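Local coordinates for toxin 2A (Paenibacillus larvae, PDB 5URP), which is an ADP-ribosyltransferase toxin and virulence factor that probably transfers ADP-ribose from NAD+ to a host protein, at residues E52-Q55 and I56-T60; M81-K84 and I85-D89; D108-I111 and F112-F116. All blocks are in the same frame, centred on the assembly; numbering follows the deposited sequence.

Contact 1 (E52-Q55 and I56-T60)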
loop_
_atom_site.group_PDB
_atom_site.type_symbol
_atom_site.label_atom_id
_atom_site.label_comp_id
_atom_site.label_asym_id
_atom_site.label_seq_id
_atom_site.Cartn_x
_atom_site.Cartn_y
_atom_site.Cartn_z
ATOM N N GLU A 52 -1.189 6.871 -19.747
ATOM C CA GLU A 52 -0.956 6.736 -18.317
ATOM C C GLU A 52 -2.182 6.169 -17.617
ATOM O O GLU A 52 -2.071 5.242 -16.803
ATOM C CB GLU A 52 -0.572 8.083 -17.694
ATOM C CG GLU A 52 0.868 8.493 -18.018
ATOM C CD GLU A 52 1.187 9.974 -17.730
ATOM O OE1 GLU A 52 0.271 10.779 -17.480
ATOM O OE2 GLU A 52 2.362 10.348 -17.831
ATOM N N LYS A 53 -3.356 6.727 -17.900
ATOM C CA LYS A 53 -4.592 6.208 -17.300
ATOM C C LYS A 53 -4.753 4.723 -17.582
ATOM O O LYS A 53 -5.084 3.945 -16.679
ATOM C CB LYS A 53 -5.806 6.971 -17.831
ATOM C CG LYS A 53 -5.849 8.434 -17.397
ATOM C CD LYS A 53 -7.007 9.135 -18.087
ATOM C CE LYS A 53 -7.023 10.616 -17.819
ATOM N NZ LYS A 53 -7.664 11.308 -18.964
ATOM N N ARG A 54 -4.543 4.315 -18.829
ATOM C CA ARG A 54 -4.710 2.910 -19.199
ATOM C C ARG A 54 -3.766 2.007 -18.412
ATOM O O ARG A 54 -4.166 0.929 -17.954
ATOM C CB ARG A 54 -4.493 2.754 -20.695
ATOM C CG ARG A 54 -4.467 1.323 -21.160
ATOM C CD ARG A 54 -4.256 1.257 -22.662
ATOM N NE ARG A 54 -3.032 0.525 -22.980
ATOM C CZ ARG A 54 -2.975 -0.764 -23.305
ATOM N NH1 ARG A 54 -1.797 -1.326 -23.552
ATOM N NH2 ARG A 54 -4.078 -1.495 -23.400
ATOM N N GLN A 55 -2.506 2.421 -18.240
ATOM C CA GLN A 55 -1.566 1.575 -17.504
ATOM C C GLN A 55 -1.915 1.489 -16.034
ATOM O O GLN A 55 -1.709 0.433 -15.420
ATOM C CB GLN A 55 -0.123 2.070 -17.678
ATOM C CG GLN A 55 0.414 1.908 -19.067
ATOM C CD GLN A 55 0.439 0.458 -19.553
ATOM O OE1 GLN A 55 0.457 -0.500 -18.758
ATOM N NE2 GLN A 55 0.407 0.291 -20.865
ATOM N N ILE A 56 -2.433 2.573 -15.446
ATOM C CA ILE A 56 -2.906 2.514 -14.075
ATOM C C ILE A 56 -4.044 1.502 -13.964
ATOM O O ILE A 56 -4.050 0.649 -13.073
ATOM C CB ILE A 56 -3.339 3.905 -13.586
ATOM C CG1 ILE A 56 -2.082 4.768 -13.423
ATOM C CG2 ILE A 56 -4.125 3.838 -12.281
ATOM C CD1 ILE A 56 -2.355 6.220 -13.303
ATOM N N THR A 57 -5.014 1.585 -14.869
ATOM C CA THR A 57 -6.122 0.616 -14.856
ATOM C C THR A 57 -5.589 -0.808 -14.951
ATOM O O THR A 57 -6.007 -1.704 -14.188
ATOM C CB THR A 57 -7.099 0.912 -16.000
ATOM O OG1 THR A 57 -7.693 2.213 -15.817
ATOM C CG2 THR A 57 -8.216 -0.135 -16.033
ATOM N N LEU A 58 -4.652 -1.038 -15.862
ATOM C CA LEU A 58 -4.148 -2.397 -16.072
ATOM C C LEU A 58 -3.377 -2.895 -14.868
ATOM O O LEU A 58 -3.434 -4.088 -14.539
ATOM C CB LEU A 58 -3.294 -2.464 -17.320
ATOM C CG LEU A 58 -4.047 -2.256 -18.630
ATOM C CD1 LEU A 58 -3.036 -2.262 -19.743
ATOM C CD2 LEU A 58 -5.141 -3.322 -18.848
ATOM N N TYR A 59 -2.645 -2.005 -14.197
ATOM C CA TYR A 59 -1.998 -2.367 -12.953
ATOM C C TYR A 59 -3.030 -2.815 -11.925
ATOM O O TYR A 59 -2.852 -3.843 -11.266
ATOM C CB TYR A 59 -1.153 -1.167 -12.437
ATOM C CG TYR A 59 -0.689 -1.360 -11.014
ATOM C CD1 TYR A 59 0.478 -2.052 -10.733
ATOM C CD2 TYR A 59 -1.442 -0.891 -9.941
ATOM C CE1 TYR A 59 0.890 -2.257 -9.422
ATOM C CE2 TYR A 59 -1.054 -1.128 -8.639
ATOM C CZ TYR A 59 0.116 -1.797 -8.392
ATOM O OH TYR A 59 0.485 -2.017 -7.095
ATOM N N THR A 60 -4.108 -2.041 -11.753
ATOM C CA THR A 60 -5.098 -2.405 -10.737
ATOM C C THR A 60 -5.791 -3.712 -11.098
ATOM O O THR A 60 -6.251 -4.428 -10.206
ATOM C CB THR A 60 -6.150 -1.306 -10.531
ATOM O OG1 THR A 60 -6.963 -1.124 -11.694
ATOM C CG2 THR A 60 -5.510 0.052 -10.029
#
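Glu52 and Ile56 meet one helical turn apart in helix 50-61, where Glu52 O accepts the amide of Ile56 at 3.0 Å. CG1, the longer branch of Ile56, lies 3.4 Å from Glu52 O. Glu52's own carboxylate leaves this turn and forms salt bridges to Lys90 and Lys94. At Lys53, O receives the N-H of Thr57 along an almost straight bond (170° at the hydrogen). Thr57 OG1 turns back beside its own backbone N (chi1 -63°) and is hydrogen-bonded to Ile182 O, in the loop that precedes strand 190-193.

Arg54 supplies the main side-chain contact. Its chain runs straight to CD and then bends at chi3 (120°), which lays the guanidinium over Leu58: CD1 of Leu58 stands 3.8 Å above the plane of the Arg54 guanidinium, over its centre. A salt bridge from NE to Glu51 helps to fix the rotation of the group. In the backbone, Arg54 O accepts Leu58 N at 2.9 Å.

This helix borders the probable active site of the ADP-ribosyltransferase fold. Tyr59 reaches Ser150, the first serine of the Ser-Thr-Ser sequence typical of this toxin family, and touches Glu190 of the Gln-X-Glu motif.

Gln55 O accepts Tyr59 N at 2.9 Å, while CB of Tyr59 rests 3.4 Å from Gln55 O. The bent Gln55 side chain carries OE1 to within 4.0 Å of Leu58 CD1, a plain packing contact, and its NE2 is hydrogen-bonded to Glu51.

Contact 2 (M81-K84 and I85-D89); sequences MDKK and IELID
Lys83 O is gripped from two directions: the amide of Leu87 donates to it at 3.2 Å, and a water donates to it at 2.6 Å. That water also gives a weak bond of 2.9 Å to Glu86 OE1, bridging the backbone of one turn to a side chain of the next. Glu86 can take part because its CG lies opposite the backbone N (chi1 174°) and the chain beyond is fully extended, which carries the carboxylate out to the exposed side of the helix, where the water sits. Leu87 adds apolar cover to the same carbonyl, with its CG 3.5 Å from Lys83 O. The N-H of Leu87 points at Lys83 O with an angle of 151°, the least straight of the four helical bonds here.

The turns before and after are regular. Met81 O accepts Ile85 N, and Asp82 O accepts Glu86 N at 2.9 Å. Ile85 folds its longer branch back over the preceding turn, CG1 coming to 3.4 Å from Met81 O. Ile88 repeats the arrangement three residues on: its amide donates to Lys84 O with a nearly straight geometry (169°), and CG1 of Ile88 approaches Lys84 O to 3.3 Å. Both isoleucines thus lay aliphatic carbon against a carbonyl already engaged in the helical ladder.

This amphipathic stretch of helix 79-92 presents different faces to its surroundings. Met81 and Ile85 pack on helix 64-72, where Tyr69 also hydrogen-bonds Asp82 OD1. Ile85 and Ile88 reach Tyr148, next to strand 149-152, while Asp89 forms a salt bridge with Arg195 between strands 190-193 and 197-207. Lys83, Lys84 and Leu87 face helix 50-61.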
loop_
_atom_site.group_PDB
_atom_site.type_symbol
_atom_site.label_atom_id
_atom_site.label_comp_id
_atom_site.label_asym_id
_atom_site.label_seq_id
_atom_site.Cartn_x
_atom_site.Cartn_y
_atom_site.Cartn_z
ATOM N N MET A 81 7.776 -4.597 -19.956
ATOM C CA MET A 81 7.470 -4.295 -18.567
ATOM C C MET A 81 8.043 -2.942 -18.168
ATOM O O MET A 81 7.366 -2.153 -17.506
ATOM C CB MET A 81 8.008 -5.393 -17.656
ATOM C CG MET A 81 7.295 -6.713 -17.831
ATOM S SD MET A 81 5.712 -6.668 -16.974
ATOM C CE MET A 81 6.244 -6.963 -15.309
ATOM N N ASP A 82 9.281 -2.650 -18.580
ATOM C CA ASP A 82 9.898 -1.374 -18.219
ATOM C C ASP A 82 9.087 -0.199 -18.752
ATOM O O ASP A 82 8.993 0.848 -18.103
ATOM C CB ASP A 82 11.337 -1.315 -18.747
ATOM C CG ASP A 82 12.243 -2.330 -18.079
ATOM O OD1 ASP A 82 11.825 -2.882 -17.029
ATOM O OD2 ASP A 82 13.348 -2.581 -18.597
ATOM N N LYS A 83 8.526 -0.349 -19.953
ATOM C CA LYS A 83 7.680 0.684 -20.547
ATOM C C LYS A 83 6.451 0.961 -19.694
ATOM O O LYS A 83 6.054 2.118 -19.513
ATOM C CB LYS A 83 7.274 0.231 -21.948
ATOM C CG LYS A 83 6.132 0.991 -22.611
ATOM C CD LYS A 83 5.629 0.233 -23.865
ATOM C CE LYS A 83 4.803 -1.031 -23.514
ATOM N NZ LYS A 83 3.492 -0.707 -22.856
ATOM N N LYS A 84 5.814 -0.091 -19.177
ATOM C CA LYS A 84 4.674 0.103 -18.285
ATOM C C LYS A 84 5.080 0.830 -17.015
ATOM O O LYS A 84 4.363 1.712 -16.527
ATOM C CB LYS A 84 4.062 -1.246 -17.918
ATOM C CG LYS A 84 3.602 -2.078 -19.066
ATOM C CD LYS A 84 2.786 -3.247 -18.506
ATOM C CE LYS A 84 2.035 -3.979 -19.592
ATOM N NZ LYS A 84 2.833 -5.145 -20.035
ATOM N N ILE A 85 6.218 0.444 -16.448
ATOM C CA ILE A 85 6.682 1.018 -15.193
ATOM C C ILE A 85 7.072 2.485 -15.381
ATOM O O ILE A 85 6.819 3.318 -14.504
ATOM C CB ILE A 85 7.838 0.153 -14.660
ATOM C CG1 ILE A 85 7.270 -1.207 -14.207
ATOM C CG2 ILE A 85 8.613 0.850 -13.540
ATOM C CD1 ILE A 85 8.324 -2.275 -14.154
ATOM N N GLU A 86 7.652 2.826 -16.535
ATOM C CA GLU A 86 7.962 4.226 -16.837
ATOM C C GLU A 86 6.695 5.078 -16.855
ATOM O O GLU A 86 6.676 6.196 -16.326
ATOM C CB GLU A 86 8.713 4.310 -18.177
ATOM C CG GLU A 86 8.981 5.706 -18.685
ATOM C CD GLU A 86 9.682 5.706 -20.040
ATOM O OE1 GLU A 86 9.906 4.612 -20.609
ATOM O OE2 GLU A 86 10.005 6.807 -20.534
ATOM N N LEU A 87 5.605 4.544 -17.413
ATOM C CA LEU A 87 4.353 5.290 -17.502
ATOM C C LEU A 87 3.725 5.496 -16.129
ATOM O O LEU A 87 3.279 6.603 -15.794
ATOM C CB LEU A 87 3.396 4.546 -18.447
ATOM C CG LEU A 87 3.738 4.679 -19.924
ATOM C CD1 LEU A 87 3.042 3.605 -20.788
ATOM C CD2 LEU A 87 3.349 6.054 -20.403
ATOM N N ILE A 88 3.664 4.436 -15.315
ATOM C CA ILE A 88 3.121 4.590 -13.975
ATOM C C ILE A 88 3.977 5.531 -13.144
ATOM O O ILE A 88 3.449 6.379 -12.422
ATOM C CB ILE A 88 2.979 3.214 -13.306
ATOM C CG1 ILE A 88 2.082 2.332 -14.163
ATOM C CG2 ILE A 88 2.403 3.399 -11.931
ATOM C CD1 ILE A 88 2.027 0.888 -13.709
ATOM N N ASP A 89 5.305 5.405 -13.249
ATOM C CA ASP A 89 6.211 6.288 -12.508
ATOM C C ASP A 89 5.922 7.734 -12.850
ATOM O O ASP A 89 5.826 8.596 -11.961
ATOM C CB ASP A 89 7.665 5.979 -12.858
ATOM C CG ASP A 89 8.180 4.708 -12.241
ATOM O OD1 ASP A 89 7.471 4.092 -11.442
ATOM O OD2 ASP A 89 9.349 4.382 -12.563
HETATM O O HOH W 1 7.186 3.761 -21.238
#

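Contact 3 (D108-I111 and F112-F116); sequences DGII and FGKEF
Ile111 lies over one face of the Phe112 ring, its neighbour in sequence, in a CH-pi contact. CG1 of Ile111 lies 3.7 Å from the centroid of the Phe112 ring and only 7° off its normal, and the terminal CD1 of Ile111 slides on to CZ of Phe112 at 3.6 Å. In the isoleucine, CG1 stands between its own backbone N and carbonyl carbon (chi1 64°), which sets it over the ring and lets the branch run alongside the phenylalanine. The ring itself is carried into the fold, where it touches Leu215 and Val217 of strand 214-221 and meets Phe138 at the end of helix 128-138.

Backbone bonds shape the chain that holds these groups. Phe112 N donates to Gly109 O at 2.9 Å and Gly113 N to Ile110 O at 2.8 Å, each spanning three residues, as in a 3-10 turn; in both the donor stands above the carbonyl plane. An Asx turn opens it, the carboxylate of Asp108 accepting from Ile110 N through OD1 at 3.1 Å, while OD2 is hydrogen-bonded to Gln117. The turn follows directly on strand 101-107, an outer strand of the central sheet of this ADP-ribosyltransferase. Gly113 ends the 3-10 turn with a positive phi of 105°, at backbone angles where any CB would be jammed against the carbonyl O of Phe112, and the chain then doubles back, with Phe116 N bonded to Gly113 O.

A further apolar contact joins Ile110 and Lys114. CD1 of Ile110 meets CG of Lys114 at 3.6 Å, the two chains running side by side in the same direction, so the aliphatic part of the lysine covers the isoleucine tip.

Phe116 instead sets a side-chain carbon on a backbone oxygen, its CB 3.9 Å from Gly109 O, and its ring goes on to Ile134 and Glu137 of helix 128-138.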
loop_
_atom_site.group_PDB
_atom_site.type_symbol
_atom_site.label_atom_id
_atom_site.label_comp_id
_atom_site.label_asym_id
_atom_site.label_seq_id
_atom_site.Cartn_x
_atom_site.Cartn_y
_atom_site.Cartn_z
ATOM N N ASP A 108 0.851 -9.950 4.311
ATOM C CA ASP A 108 1.319 -11.016 5.189
ATOM C C ASP A 108 2.771 -10.738 5.568
ATOM O O ASP A 108 3.282 -9.619 5.434
ATOM C CB ASP A 108 1.077 -12.378 4.539
ATOM C CG ASP A 108 1.923 -12.611 3.302
ATOM O OD1 ASP A 108 2.823 -11.792 3.008
ATOM O OD2 ASP A 108 1.678 -13.617 2.625
ATOM N N GLY A 109 3.427 -11.747 6.113
ATOM C CA GLY A 109 4.758 -11.586 6.668
ATOM C C GLY A 109 5.841 -11.280 5.663
ATOM O O GLY A 109 6.983 -11.034 6.068
ATOM N N ILE A 110 5.516 -11.272 4.367
ATOM C CA ILE A 110 6.525 -11.042 3.335
ATOM C C ILE A 110 7.257 -9.727 3.561
ATOM O O ILE A 110 8.451 -9.620 3.263
ATOM C CB ILE A 110 5.873 -11.089 1.935
ATOM C CG1 ILE A 110 6.941 -11.159 0.846
ATOM C CG2 ILE A 110 4.977 -9.875 1.699
ATOM C CD1 ILE A 110 7.688 -12.445 0.829
ATOM N N ILE A 111 6.576 -8.711 4.088
ATOM C CA ILE A 111 7.224 -7.413 4.259
ATOM C C ILE A 111 8.439 -7.522 5.154
ATOM O O ILE A 111 9.306 -6.641 5.129
ATOM C CB ILE A 111 6.247 -6.356 4.810
ATOM C CG1 ILE A 111 5.765 -6.718 6.214
ATOM C CG2 ILE A 111 5.115 -6.160 3.834
ATOM C CD1 ILE A 111 5.037 -5.592 6.894
ATOM N N PHE A 112 8.537 -8.592 5.937
ATOM C CA PHE A 112 9.647 -8.796 6.851
ATOM C C PHE A 112 10.704 -9.712 6.260
ATOM O O PHE A 112 11.642 -10.095 6.966
ATOM C CB PHE A 112 9.135 -9.377 8.174
ATOM C CG PHE A 112 8.127 -8.508 8.853
ATOM C CD1 PHE A 112 8.463 -7.221 9.233
ATOM C CD2 PHE A 112 6.840 -8.957 9.091
ATOM C CE1 PHE A 112 7.534 -6.403 9.842
ATOM C CE2 PHE A 112 5.891 -8.129 9.707
ATOM C CZ PHE A 112 6.242 -6.860 10.079
ATOM N N GLY A 113 10.565 -10.070 4.993
ATOM C CA GLY A 113 11.400 -11.060 4.347
ATOM C C GLY A 113 10.657 -12.366 4.167
ATOM O O GLY A 113 9.777 -12.728 4.956
ATOM N N LYS A 114 11.011 -13.091 3.104
ATOM C CA LYS A 114 10.333 -14.341 2.789
ATOM C C LYS A 114 10.392 -15.338 3.938
ATOM O O LYS A 114 9.518 -16.205 4.034
ATOM C CB LYS A 114 10.943 -14.964 1.528
ATOM C CG LYS A 114 10.838 -14.099 0.268
ATOM C CD LYS A 114 11.361 -14.842 -0.965
ATOM C CE LYS A 114 11.204 -14.023 -2.243
ATOM N NZ LYS A 114 9.776 -13.711 -2.538
ATOM N N GLU A 115 11.392 -15.240 4.815
ATOM C CA GLU A 115 11.539 -16.253 5.855
ATOM C C GLU A 115 10.451 -16.137 6.910
ATOM O O GLU A 115 10.075 -17.145 7.515
ATOM C CB GLU A 115 12.923 -16.165 6.508
ATOM C CG GLU A 115 13.205 -14.897 7.302
ATOM C CD GLU A 115 13.880 -13.819 6.475
ATOM O OE1 GLU A 115 13.714 -13.812 5.235
ATOM O OE2 GLU A 115 14.585 -12.977 7.070
ATOM N N PHE A 116 9.923 -14.927 7.132
ATOM C CA PHE A 116 8.903 -14.719 8.155
ATOM C C PHE A 116 7.509 -15.055 7.643
ATOM O O PHE A 116 6.628 -15.410 8.430
ATOM C CB PHE A 116 8.938 -13.270 8.642
ATOM C CG PHE A 116 9.970 -13.009 9.703
ATOM C CD1 PHE A 116 9.774 -13.454 11.001
ATOM C CD2 PHE A 116 11.128 -12.313 9.406
ATOM C CE1 PHE A 116 10.716 -13.217 11.981
ATOM C CE2 PHE A 116 12.081 -12.078 10.391
ATOM C CZ PHE A 116 11.867 -12.529 11.678
#

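How the contacts relate
Contacts 1 and 2 are neighbours in space though helix 64-72 separates them along the chain; their centres lie 10 Å apart on two helices that pack together. Gln55 forms the joint: its OE1 is 3.5 Å from Lys84 CG, and its CG is 3.6 Å from Leu87 CD1. Contact 3 stands apart, its centre 27 Å from that of contact 1 and 26 Å from that of contact 2, and its nearest atoms are about 13 Å from contact 1 and about 15 Å from contact 2. Contact 1 borders the probable active site through Tyr59. Helix 79-92 of contact 2 lies against helix 50-61 through Lys83, Lys84 and Leu87, while contact 3 turns the chain after strand 101-107.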